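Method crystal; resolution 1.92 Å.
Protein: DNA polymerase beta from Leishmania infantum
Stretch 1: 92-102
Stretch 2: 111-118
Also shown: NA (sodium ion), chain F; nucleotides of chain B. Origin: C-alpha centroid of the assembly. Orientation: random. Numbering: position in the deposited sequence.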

# COMPACT_ATOMS: atom_id res chain seq x y z
N LYS A 92 14.64 -30.17 -11.80
CA LYS A 92 13.29 -29.64 -11.72
C LYS A 92 12.65 -29.73 -10.32
O LYS A 92 11.80 -28.90 -9.98
CB LYS A 92 12.37 -30.32 -12.73
CG LYS A 92 11.00 -29.66 -12.86
CD LYS A 92 9.96 -30.62 -13.41
CE LYS A 92 10.41 -31.23 -14.73
NZ LYS A 92 9.40 -32.18 -15.28
N PRO A 93 13.05 -30.72 -9.51
CA PRO A 93 12.41 -30.86 -8.19
C PRO A 93 12.30 -29.53 -7.44
O PRO A 93 11.27 -29.25 -6.83
CB PRO A 93 13.33 -31.83 -7.45
CG PRO A 93 14.57 -31.95 -8.29
CD PRO A 93 14.11 -31.72 -9.69
N LYS A 94 13.36 -28.73 -7.50
CA LYS A 94 13.38 -27.47 -6.76
C LYS A 94 12.60 -26.35 -7.45
O LYS A 94 12.39 -25.29 -6.87
CB LYS A 94 14.82 -27.02 -6.50
CG LYS A 94 15.56 -26.52 -7.73
CD LYS A 94 16.94 -26.01 -7.36
CE LYS A 94 16.86 -24.89 -6.33
NZ LYS A 94 18.20 -24.41 -5.89
N LEU A 95 12.18 -26.59 -8.69
CA LEU A 95 11.37 -25.61 -9.41
C LEU A 95 9.93 -25.64 -8.92
O LEU A 95 9.29 -24.59 -8.78
CB LEU A 95 11.42 -25.84 -10.92
CG LEU A 95 12.71 -25.42 -11.63
CD1 LEU A 95 12.62 -25.76 -13.10
CD2 LEU A 95 12.97 -23.94 -11.43
N LYS A 96 9.41 -26.84 -8.68
CA LYS A 96 8.08 -26.99 -8.11
C LYS A 96 8.07 -26.45 -6.68
O LYS A 96 7.10 -25.85 -6.24
CB LYS A 96 7.65 -28.46 -8.13
N ALA A 97 9.17 -26.69 -5.97
CA ALA A 97 9.32 -26.20 -4.61
C ALA A 97 9.25 -24.67 -4.58
O ALA A 97 8.53 -24.08 -3.77
CB ALA A 97 10.63 -26.68 -4.02
N ILE A 98 10.00 -24.03 -5.46
CA ILE A 98 10.00 -22.57 -5.53
C ILE A 98 8.61 -22.03 -5.84
O ILE A 98 8.14 -21.10 -5.19
CB ILE A 98 11.04 -22.06 -6.56
CG1 ILE A 98 12.46 -22.26 -6.01
CG2 ILE A 98 10.80 -20.60 -6.88
CD1 ILE A 98 13.56 -21.99 -7.02
N GLN A 99 7.94 -22.62 -6.82
CA GLN A 99 6.59 -22.19 -7.19
C GLN A 99 5.61 -22.40 -6.03
O GLN A 99 4.60 -21.70 -5.91
CB GLN A 99 6.09 -22.94 -8.43
N GLU A 100 5.93 -23.37 -5.18
CA GLU A 100 5.12 -23.70 -4.02
C GLU A 100 5.39 -22.73 -2.88
O GLU A 100 4.47 -22.12 -2.34
CB GLU A 100 5.46 -25.13 -3.57
CG GLU A 100 4.84 -25.54 -2.25
CD GLU A 100 3.45 -26.11 -2.41
OE1 GLU A 100 2.95 -26.16 -3.56
OE2 GLU A 100 2.85 -26.51 -1.39
N LEU A 101 6.66 -22.59 -2.53
CA LEU A 101 7.06 -21.80 -1.37
C LEU A 101 6.82 -20.30 -1.54
O LEU A 101 6.55 -19.59 -0.57
CB LEU A 101 8.52 -22.09 -1.00
CG LEU A 101 8.77 -23.51 -0.47
CD1 LEU A 101 10.26 -23.83 -0.43
CD2 LEU A 101 8.15 -23.68 0.91
N THR A 102 6.90 -19.81 -2.78
CA THR A 102 6.66 -18.40 -3.02
C THR A 102 5.18 -18.04 -2.85
O THR A 102 4.80 -16.90 -3.07
CB THR A 102 7.14 -17.94 -4.42
OG1 THR A 102 6.48 -18.69 -5.44
CG2 THR A 102 8.65 -18.11 -4.55
N ALA A 111 14.52 -16.64 -1.48
CA ALA A 111 14.32 -17.28 -0.17
C ALA A 111 13.86 -18.72 -0.32
O ALA A 111 14.24 -19.59 0.47
CB ALA A 111 13.32 -16.48 0.67
N ALA A 112 13.04 -18.97 -1.33
CA ALA A 112 12.51 -20.31 -1.56
C ALA A 112 13.64 -21.28 -1.91
O ALA A 112 13.68 -22.41 -1.42
CB ALA A 112 11.46 -20.28 -2.67
N ALA A 113 14.57 -20.83 -2.75
CA ALA A 113 15.74 -21.64 -3.11
C ALA A 113 16.55 -22.01 -1.87
O ALA A 113 16.90 -23.17 -1.67
CB ALA A 113 16.60 -20.90 -4.11
N ALA A 114 16.85 -21.01 -1.04
CA ALA A 114 17.63 -21.24 0.17
C ALA A 114 16.97 -22.28 1.08
O ALA A 114 17.64 -23.12 1.66
CB ALA A 114 17.85 -19.94 0.92
N LEU A 115 15.64 -22.21 1.19
CA LEU A 115 14.88 -23.17 1.99
C LEU A 115 15.06 -24.59 1.46
O LEU A 115 15.23 -25.53 2.23
CB LEU A 115 13.39 -22.82 1.98
CG LEU A 115 12.90 -21.73 2.94
CD1 LEU A 115 11.44 -21.40 2.64
CD2 LEU A 115 13.06 -22.18 4.38
N PHE A 116 15.01 -24.72 0.14
CA PHE A 116 15.16 -26.01 -0.52
C PHE A 116 16.59 -26.55 -0.35
O PHE A 116 16.78 -27.73 -0.07
CB PHE A 116 14.81 -25.88 -2.00
CG PHE A 116 14.93 -27.16 -2.78
CD1 PHE A 116 16.16 -27.55 -3.30
CD2 PHE A 116 13.83 -27.96 -3.00
CE1 PHE A 116 16.27 -28.73 -4.02
CE2 PHE A 116 13.93 -29.14 -3.72
CZ PHE A 116 15.16 -29.52 -4.23
N ASP A 117 17.57 -25.67 -0.52
CA ASP A 117 18.98 -26.08 -0.54
C ASP A 117 19.59 -26.26 0.85
O ASP A 117 20.40 -27.16 1.06
CB ASP A 117 19.81 -25.09 -1.36
CG ASP A 117 19.43 -25.09 -2.84
OD1 ASP A 117 18.88 -26.10 -3.32
OD2 ASP A 117 19.69 -24.07 -3.52
N ARG A 118 19.19 -25.42 1.80
CA ARG A 118 19.78 -25.46 3.13
C ARG A 118 18.89 -26.14 4.17
O ARG A 118 19.32 -26.42 5.29
CB ARG A 118 20.14 -24.05 3.61
NA NA F . 5.61 -14.72 -1.83
P DG B 3 13.35 -12.95 -2.45
OP1 DG B 3 13.32 -14.09 -1.51
OP2 DG B 3 13.44 -13.17 -3.91
O5' DG B 3 12.04 -12.06 -2.18
C5' DG B 3 11.69 -11.72 -0.84
C4' DG B 3 10.58 -10.68 -0.82
O4' DG B 3 11.13 -9.39 -1.23
C3' DG B 3 9.40 -10.97 -1.76
O3' DG B 3 8.23 -11.27 -0.97
C2' DG B 3 9.25 -9.69 -2.59
C1' DG B 3 10.06 -8.66 -1.80
N9 DG B 3 10.56 -7.55 -2.63
C8 DG B 3 11.21 -7.61 -3.84
N7 DG B 3 11.51 -6.43 -4.34
C5 DG B 3 11.03 -5.54 -3.39
C6 DG B 3 11.06 -4.13 -3.38
O6 DG B 3 11.54 -3.38 -4.24
N1 DG B 3 10.46 -3.60 -2.23
C2 DG B 3 9.90 -4.36 -1.23
N2 DG B 3 9.36 -3.69 -0.20
N3 DG B 3 9.86 -5.69 -1.22
C4 DG B 3 10.44 -6.21 -2.34
O HOH W 1 3.27 -14.11 -1.74
O HOH W 2 5.63 -13.92 -4.12

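Two helices of one chain, 93-101 and 111-118, run at 129° to each other, nearer antiparallel than parallel, and their axes approach to 8.8 Å. Three residues carry most of the contact: F116, K94 and A112.

F116 covers the most surface. Its chi1 is t, and its ring reaches the first helix near that helix's N-terminal end. CB of K94 sits 3.3 Å from the ring centroid and 10° off the ring normal, a CH-pi contact over one face. CB of A97, 3.6 Å from CD2 of F116, and CB of P93, 4.4 Å from CZ, add apolar contacts to the ring. An aromatic side chain suits this place because its broad, flat surface can meet several residues at once, and the small methyl of A97 lets the ring pack close to the backbone of the first helix.

K94 serves two chemistries. While its CB covers the ring, its chain reaches across the second helix to D117, one residue beyond F116. NZ donates to OD2 of D117 at 2.8 Å, the short arm of a salt bridge, and makes a weak hydrogen bond to OD1 at 3.2 Å. Lysine fits because it joins a long aliphatic stem to a charged end; D117, though its CA-to-CB bond points sideways, turns its carboxylate nearer to receive that charge.

A112 marks the tightest register, its CA lying 5.2 Å from CA of I98. Its CB points toward the first helix and packs 3.8 Å from CB of L101, 4.0 Å from CG1 of I98 and 4.0 Å from CG2 of T102. A side chain of one carbon suits backbones this close. L101 then extends its larger side chain along the second helix, where its CD1 meets CB of L115 at 4.1 Å, one turn on from A112.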